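Local coordinates for protein pngf-ii (Elizabethkingia meningoseptica, PDB 4R4X) that probably acts as a peptide:N-glycosidase, releasing N-linked glycans from glycoproteins by cutting the bond between the sugar chain and its asparagine, at residues Ile254-Arg258 / Ala259-Tyr263; Gln268-Lys271 / Ser272-Val275; Val287-Pro291 / Asp292-Phe296. All coordinates share one frame; numbering follows the deposited sequence.

Contact 1: residues Ile254-Arg258 / Ala259-Tyr263; sequences IPQER and AISYY
Ile254 and Ser261 meet at the N-cap of helix 262-268, where the loop that leaves strand 248-253 doubles back to start the helix. CG2 of Ile254 sits against the first turn of the helix, 3.7 Å from Ser261 OG and 4.0 Å from Tyr263 CB. The Ile254 and Tyr263 side chains cross at about a right angle. Ser261 holds OG between its backbone N and carbonyl carbon (chi1 75°). This turns OG back to accept a weak capping bond from Tyr263 N at 3.0 Å, with an N-H...O angle of only 127°. No direct hydrogen bond joins the two segments; water does this work. One water donates to Pro255 O at 3.0 Å and accepts from Tyr262 N at 2.9 Å. Another links Gln256 OE1, 3.0 Å away, to Ser261 OG, 2.7 Å away. Gln256 is extended beyond CG, and its amide stands at 76° to the Tyr263 ring. Ile254 and Tyr263 both pack on Leu218 of strand 216-222 and Leu345 of strand 343-350. Tyr263 OH is hydrogen-bonded to Gln209 NE2, and Tyr262 OH to Gln394 OE1. The helix start is thus set against neighbouring strands of the same antiparallel sheet.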
loop_
_atom_site.group_PDB
_atom_site.type_symbol
_atom_site.label_atom_id
_atom_site.label_comp_id
_atom_site.label_asym_id
_atom_site.label_seq_id
_atom_site.Cartn_x
_atom_site.Cartn_y
_atom_site.Cartn_z
ATOM N N ILE A 254 18.755 -1.059 -0.468
ATOM C CA ILE A 254 20.179 -0.863 -0.327
ATOM C C ILE A 254 20.621 0.331 -1.185
ATOM O O ILE A 254 20.704 0.213 -2.421
ATOM C CB ILE A 254 20.961 -2.138 -0.716
ATOM C CG1 ILE A 254 20.567 -3.292 0.205
ATOM C CG2 ILE A 254 22.463 -1.884 -0.615
ATOM C CD1 ILE A 254 21.127 -4.636 -0.176
ATOM N N PRO A 255 20.906 1.483 -0.556
ATOM C CA PRO A 255 21.464 2.583 -1.386
ATOM C C PRO A 255 22.889 2.288 -1.866
ATOM O O PRO A 255 23.762 1.954 -1.062
ATOM C CB PRO A 255 21.455 3.793 -0.449
ATOM C CG PRO A 255 20.616 3.382 0.720
ATOM C CD PRO A 255 20.733 1.898 0.841
ATOM N N GLN A 256 23.104 2.429 -3.166
ATOM C CA GLN A 256 24.371 2.062 -3.797
ATOM C C GLN A 256 25.074 3.269 -4.426
ATOM O O GLN A 256 25.946 3.100 -5.299
ATOM C CB GLN A 256 24.121 0.980 -4.841
ATOM C CG GLN A 256 23.782 -0.372 -4.222
ATOM C CD GLN A 256 23.726 -1.474 -5.266
ATOM O OE1 GLN A 256 24.651 -2.280 -5.391
ATOM N NE2 GLN A 256 22.665 -1.487 -6.041
ATOM N N GLU A 257 24.719 4.467 -3.964
ATOM C CA GLU A 257 25.296 5.720 -4.479
ATOM C C GLU A 257 26.774 5.929 -4.126
ATOM O O GLU A 257 27.439 6.720 -4.770
ATOM C CB GLU A 257 24.511 6.939 -3.996
ATOM C CG GLU A 257 23.146 7.135 -4.646
ATOM C CD GLU A 257 22.090 6.119 -4.189
ATOM O OE1 GLU A 257 21.196 5.775 -4.997
ATOM O OE2 GLU A 257 22.167 5.635 -3.039
ATOM N N ARG A 258 27.289 5.267 -3.101
ATOM C CA ARG A 258 28.702 5.398 -2.753
ATOM C C ARG A 258 29.447 4.119 -3.075
ATOM O O ARG A 258 28.827 3.120 -3.468
ATOM C CB ARG A 258 28.835 5.829 -1.293
ATOM C CG ARG A 258 28.244 7.217 -1.112
ATOM C CD ARG A 258 28.496 7.840 0.238
ATOM N NE ARG A 258 27.776 9.114 0.331
ATOM C CZ ARG A 258 27.984 10.049 1.257
ATOM N NH1 ARG A 258 28.856 9.877 2.231
ATOM N NH2 ARG A 258 27.292 11.173 1.211
ATOM N N ALA A 259 30.774 4.148 -2.932
ATOM C CA ALA A 259 31.626 3.026 -3.363
ATOM C C ALA A 259 31.290 1.689 -2.690
ATOM O O ALA A 259 31.305 0.668 -3.347
ATOM C CB ALA A 259 33.102 3.353 -3.118
ATOM N N ILE A 260 31.019 1.724 -1.387
ATOM C CA ILE A 260 30.623 0.571 -0.591
ATOM C C ILE A 260 29.124 0.683 -0.218
ATOM O O ILE A 260 28.633 1.769 0.002
ATOM C CB ILE A 260 31.421 0.495 0.728
ATOM C CG1 ILE A 260 32.923 0.643 0.492
ATOM C CG2 ILE A 260 31.168 -0.832 1.446
ATOM C CD1 ILE A 260 33.714 0.844 1.776
ATOM N N SER A 261 28.419 -0.447 -0.170
ATOM C CA SER A 261 27.039 -0.483 0.296
ATOM C C SER A 261 26.851 -1.688 1.200
ATOM O O SER A 261 27.719 -2.541 1.328
ATOM C CB SER A 261 26.057 -0.623 -0.878
ATOM O OG SER A 261 26.068 -1.951 -1.367
ATOM N N TYR A 262 25.669 -1.798 1.780
ATOM C CA TYR A 262 25.376 -2.964 2.583
ATOM C C TYR A 262 25.452 -4.242 1.750
ATOM O O TYR A 262 25.740 -5.317 2.297
ATOM C CB TYR A 262 24.004 -2.798 3.216
ATOM C CG TYR A 262 23.752 -3.605 4.461
ATOM C CD1 TYR A 262 24.401 -3.324 5.648
ATOM C CD2 TYR A 262 22.794 -4.589 4.467
ATOM C CE1 TYR A 262 24.122 -4.047 6.808
ATOM C CE2 TYR A 262 22.508 -5.322 5.602
ATOM C CZ TYR A 262 23.161 -5.037 6.780
ATOM O OH TYR A 262 22.849 -5.754 7.914
ATOM N N TYR A 263 25.212 -4.133 0.437
ATOM C CA TYR A 263 25.341 -5.272 -0.500
ATOM C C TYR A 263 26.769 -5.820 -0.583
ATOM O O TYR A 263 26.971 -7.024 -0.729
ATOM C CB TYR A 263 24.837 -4.888 -1.903
ATOM C CG TYR A 263 24.671 -6.031 -2.892
ATOM C CD1 TYR A 263 23.798 -7.079 -2.631
ATOM C CD2 TYR A 263 25.348 -6.032 -4.121
ATOM C CE1 TYR A 263 23.623 -8.113 -3.537
ATOM C CE2 TYR A 263 25.144 -7.046 -5.052
ATOM C CZ TYR A 263 24.289 -8.079 -4.750
ATOM O OH TYR A 263 24.076 -9.119 -5.624
HETATM O O HOH W 1 23.804 0.430 1.501
HETATM O O HOH W 2 26.331 3.234 -1.120
HETATM O O HOH W 3 27.173 -1.915 -3.817
#

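Contact 2: residues Gln268-Lys271 / Ser272-Val275; sequences QGVK and SLPV
Ser272 and Leu273 are tied to Gly269 and Val270 by two successive backbone hydrogen bonds. Ser272 N donates to Gly269 O at 3.0 Å with a nearly straight N-H...O angle of 165°. Leu273 N donates to Val270 O over a longer 3.2 Å, and approaches well above that carbonyl plane. Both bonds span three residues, the spacing of a 3-10 helix. Water adds a bridge: one molecule donates to Val270 O at 2.6 Å and to Leu273 O at 2.7 Å. Val270 O is therefore gripped by two donors, one from the backbone and one from solvent. The apolar part is small. Val270 CG2 touches Leu273 CD1 at 4.1 Å, the two side chains crossing at about a right angle. CG2 of Val270 is anti to the backbone N, which leaves it on the side of Leu273. Ser272 OG lies 3.4 Å from Gln268 CB, a van der Waals approach at the end of helix 262-268. Leu273 also packs on Tyr262 of that helix and on Tyr293. Gln268 ends the helix, and Gly269 leaves it with a positive phi of 123°. The whole is a helix terminus passing through a glycine into a short 3-10 turn.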
loop_
_atom_site.group_PDB
_atom_site.type_symbol
_atom_site.label_atom_id
_atom_site.label_comp_id
_atom_site.label_asym_id
_atom_site.label_seq_id
_atom_site.Cartn_x
_atom_site.Cartn_y
_atom_site.Cartn_z
ATOM N N GLN A 268 30.211 -10.155 -0.015
ATOM C CA GLN A 268 31.613 -10.451 0.333
ATOM C C GLN A 268 31.782 -10.922 1.768
ATOM O O GLN A 268 32.691 -11.699 2.071
ATOM C CB GLN A 268 32.509 -9.217 0.167
ATOM C CG GLN A 268 32.507 -8.607 -1.215
ATOM C CD GLN A 268 32.603 -9.647 -2.304
ATOM O OE1 GLN A 268 31.701 -9.757 -3.139
ATOM N NE2 GLN A 268 33.680 -10.448 -2.283
ATOM N N GLY A 269 30.922 -10.444 2.655
ATOM C CA GLY A 269 31.115 -10.691 4.063
ATOM C C GLY A 269 31.188 -9.435 4.893
ATOM O O GLY A 269 31.543 -8.339 4.431
ATOM N N VAL A 270 30.868 -9.619 6.164
ATOM C CA VAL A 270 30.704 -8.519 7.066
ATOM C C VAL A 270 31.988 -7.674 7.175
ATOM O O VAL A 270 31.916 -6.498 7.496
ATOM C CB VAL A 270 30.239 -9.023 8.446
ATOM C CG1 VAL A 270 31.398 -9.663 9.213
ATOM C CG2 VAL A 270 29.623 -7.890 9.236
ATOM N N LYS A 271 33.157 -8.253 6.888
ATOM C CA LYS A 271 34.411 -7.489 6.997
ATOM C C LYS A 271 34.482 -6.315 6.009
ATOM O O LYS A 271 35.219 -5.369 6.237
ATOM C CB LYS A 271 35.627 -8.415 6.816
ATOM C CG LYS A 271 36.961 -7.786 7.203
ATOM C CD LYS A 271 38.118 -8.773 7.065
ATOM C CE LYS A 271 39.450 -8.156 7.482
ATOM N NZ LYS A 271 39.360 -7.508 8.824
ATOM N N SER A 272 33.720 -6.364 4.922
ATOM C CA SER A 272 33.747 -5.309 3.920
ATOM C C SER A 272 33.077 -4.021 4.398
ATOM O O SER A 272 33.343 -2.981 3.864
ATOM C CB SER A 272 33.085 -5.782 2.622
ATOM O OG SER A 272 33.906 -6.731 1.985
ATOM N N LEU A 273 32.207 -4.122 5.398
ATOM C CA LEU A 273 31.536 -2.968 5.971
ATOM C C LEU A 273 32.504 -2.117 6.795
ATOM O O LEU A 273 33.373 -2.648 7.479
ATOM C CB LEU A 273 30.389 -3.436 6.868
ATOM C CG LEU A 273 29.297 -4.240 6.157
ATOM C CD1 LEU A 273 28.194 -4.612 7.136
ATOM C CD2 LEU A 273 28.741 -3.459 4.970
ATOM N N PRO A 274 32.365 -0.791 6.725
ATOM C CA PRO A 274 33.160 0.093 7.597
ATOM C C PRO A 274 32.922 -0.178 9.079
ATOM O O PRO A 274 31.775 -0.400 9.493
ATOM C CB PRO A 274 32.663 1.492 7.242
ATOM C CG PRO A 274 32.010 1.377 5.924
ATOM C CD PRO A 274 31.541 -0.040 5.767
ATOM N N VAL A 275 34.001 -0.166 9.864
ATOM C CA VAL A 275 33.939 -0.394 11.317
ATOM C C VAL A 275 33.562 0.899 12.048
ATOM O O VAL A 275 34.105 1.958 11.764
ATOM C CB VAL A 275 35.294 -0.949 11.858
ATOM C CG1 VAL A 275 35.289 -1.050 13.369
ATOM C CG2 VAL A 275 35.588 -2.330 11.285
HETATM O O HOH W 4 33.059 -4.779 9.144
#

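Contact 3: residues Val287-Pro291 / Asp292-Phe296; sequences VALTP and DYLPF
Leu289 and Leu294 form the tight, buried side of this contact, lying side by side and pointing the same way. Leu289 CD1 meets Leu294 CD2 at 3.7 Å. Leu289 CB also reaches Pro295 CD at 4.1 Å, so one leucine touches two residues of the returning chain. Both leucines pack on Leu380 of strand 378-384, and Leu289 also meets Val408 of strand 406-412. The Tyr293 ring presents its edge to a carbonyl: CD2 lies 3.3 Å from Ala288 O, which is in the ring plane. The far end of this ring is anchored by a hydrogen bond from Tyr293 OH to Gly286 O. Between the packed part and the bend, two backbone bonds join Thr290 and Tyr293. Thr290 N donates to Tyr293 O at 2.9 Å. Tyr293 N donates to Thr290 O at 3.1 Å; this bond is almost straight, at 174°, but the donor stands far above the carbonyl plane. Thr290 O also accepts from Arg258 NH1.

The other end is looser. Pro291 and Asp292 are exposed at the corner. Asp292 is held there by polar links. Thr290 OG1, swung back over its own main chain (chi1 79°), accepts from Asp292 N at 3.2 Å, making an ST turn. A water lies 2.7 Å from the same Thr290 OG1 and donates to Asp292 OD2 over a long 3.3 Å. The arrangement is that of a tight antiparallel reversal: a type I beta turn from Thr290 to Tyr293, closed by a single hydrogen-bonded bridge.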
loop_
_atom_site.group_PDB
_atom_site.type_symbol
_atom_site.label_atom_id
_atom_site.label_comp_id
_atom_site.label_asym_id
_atom_site.label_seq_id
_atom_site.Cartn_x
_atom_site.Cartn_y
_atom_site.Cartn_z
ATOM N N VAL A 287 27.104 0.672 10.314
ATOM C CA VAL A 287 25.980 1.331 10.980
ATOM C C VAL A 287 25.895 2.826 10.725
ATOM O O VAL A 287 24.873 3.439 11.057
ATOM C CB VAL A 287 25.966 1.080 12.502
ATOM C CG1 VAL A 287 25.892 -0.400 12.760
ATOM C CG2 VAL A 287 27.165 1.714 13.206
ATOM N N ALA A 288 26.949 3.399 10.142
ATOM C CA ALA A 288 27.020 4.837 9.917
ATOM C C ALA A 288 27.520 5.191 8.520
ATOM O O ALA A 288 28.376 4.506 7.960
ATOM C CB ALA A 288 27.929 5.488 10.958
ATOM N N LEU A 289 26.984 6.277 7.968
ATOM C CA LEU A 289 27.453 6.784 6.703
ATOM C C LEU A 289 28.935 7.164 6.855
ATOM O O LEU A 289 29.351 7.622 7.920
ATOM C CB LEU A 289 26.601 7.991 6.292
ATOM C CG LEU A 289 27.039 9.007 5.248
ATOM C CD1 LEU A 289 25.818 9.823 4.859
ATOM C CD2 LEU A 289 28.147 9.906 5.761
ATOM N N THR A 290 29.724 6.889 5.818
ATOM C CA THR A 290 31.085 7.426 5.725
ATOM C C THR A 290 31.238 8.021 4.304
ATOM O O THR A 290 30.358 7.873 3.467
ATOM C CB THR A 290 32.161 6.350 5.974
ATOM O OG1 THR A 290 32.319 5.569 4.801
ATOM C CG2 THR A 290 31.833 5.430 7.142
ATOM N N PRO A 291 32.370 8.671 4.020
ATOM C CA PRO A 291 32.553 9.179 2.667
ATOM C C PRO A 291 32.438 8.109 1.579
ATOM O O PRO A 291 32.103 8.434 0.449
ATOM C CB PRO A 291 33.977 9.772 2.716
ATOM C CG PRO A 291 34.166 10.164 4.141
ATOM C CD PRO A 291 33.496 9.042 4.903
ATOM N N ASP A 292 32.705 6.851 1.933
ATOM C CA ASP A 292 32.720 5.742 0.986
ATOM C C ASP A 292 31.523 4.791 1.115
ATOM O O ASP A 292 31.439 3.808 0.375
ATOM C CB ASP A 292 34.007 4.926 1.189
ATOM C CG ASP A 292 35.234 5.815 1.357
ATOM O OD1 ASP A 292 35.564 6.507 0.385
ATOM O OD2 ASP A 292 35.820 5.858 2.466
ATOM N N TYR A 293 30.588 5.085 2.026
ATOM C CA TYR A 293 29.576 4.088 2.385
ATOM C C TYR A 293 28.285 4.743 2.851
ATOM O O TYR A 293 28.310 5.750 3.575
ATOM C CB TYR A 293 30.138 3.175 3.493
ATOM C CG TYR A 293 29.137 2.220 4.108
ATOM C CD1 TYR A 293 28.817 1.033 3.489
ATOM C CD2 TYR A 293 28.493 2.535 5.310
ATOM C CE1 TYR A 293 27.878 0.177 4.033
ATOM C CE2 TYR A 293 27.571 1.681 5.874
ATOM C CZ TYR A 293 27.272 0.501 5.228
ATOM O OH TYR A 293 26.376 -0.366 5.764
ATOM N N LEU A 294 27.166 4.145 2.423
ATOM C CA LEU A 294 25.843 4.426 2.964
ATOM C C LEU A 294 25.249 3.174 3.622
ATOM O O LEU A 294 25.363 2.068 3.080
ATOM C CB LEU A 294 24.893 4.861 1.862
ATOM C CG LEU A 294 25.241 6.176 1.188
ATOM C CD1 LEU A 294 24.297 6.384 0.025
ATOM C CD2 LEU A 294 25.234 7.353 2.148
ATOM N N PRO A 295 24.599 3.347 4.783
ATOM C CA PRO A 295 23.930 2.227 5.441
ATOM C C PRO A 295 22.620 1.917 4.729
ATOM O O PRO A 295 22.150 2.742 3.956
ATOM C CB PRO A 295 23.686 2.754 6.867
ATOM C CG PRO A 295 23.607 4.237 6.719
ATOM C CD PRO A 295 24.455 4.607 5.539
ATOM N N PHE A 296 22.024 0.748 4.964
ATOM C CA PHE A 296 20.763 0.446 4.294
ATOM C C PHE A 296 19.596 1.276 4.868
ATOM O O PHE A 296 19.701 1.855 5.966
ATOM C CB PHE A 296 20.464 -1.061 4.277
ATOM C CG PHE A 296 20.015 -1.638 5.580
ATOM C CD1 PHE A 296 18.663 -1.696 5.899
ATOM C CD2 PHE A 296 20.931 -2.165 6.484
ATOM C CE1 PHE A 296 18.238 -2.247 7.096
ATOM C CE2 PHE A 296 20.514 -2.738 7.680
ATOM C CZ PHE A 296 19.158 -2.782 7.988
HETATM O O HOH W 5 34.564 3.986 4.846
#

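The contacts follow one another along the chain. All three belong to the long connection between strands 248-253 and 297-303, which are neighbours in the nine-stranded antiparallel sheet. Contact 1 starts helix 262-268, contact 2 follows its end, and contact 3 leads back toward the sheet. Centres of contacts 1 and 3 are about 8 Å apart, those of 2 and 3 about 11 Å, and those of 1 and 2 about 12 Å. Ile260 N probably donates a hydrogen bond to Asp292 O, between contacts 1 and 3. Pro274 of contact 2 packs on the Tyr293 ring of contact 3. The three contacts together make one compact excursion in the PNGase F N-terminal family region.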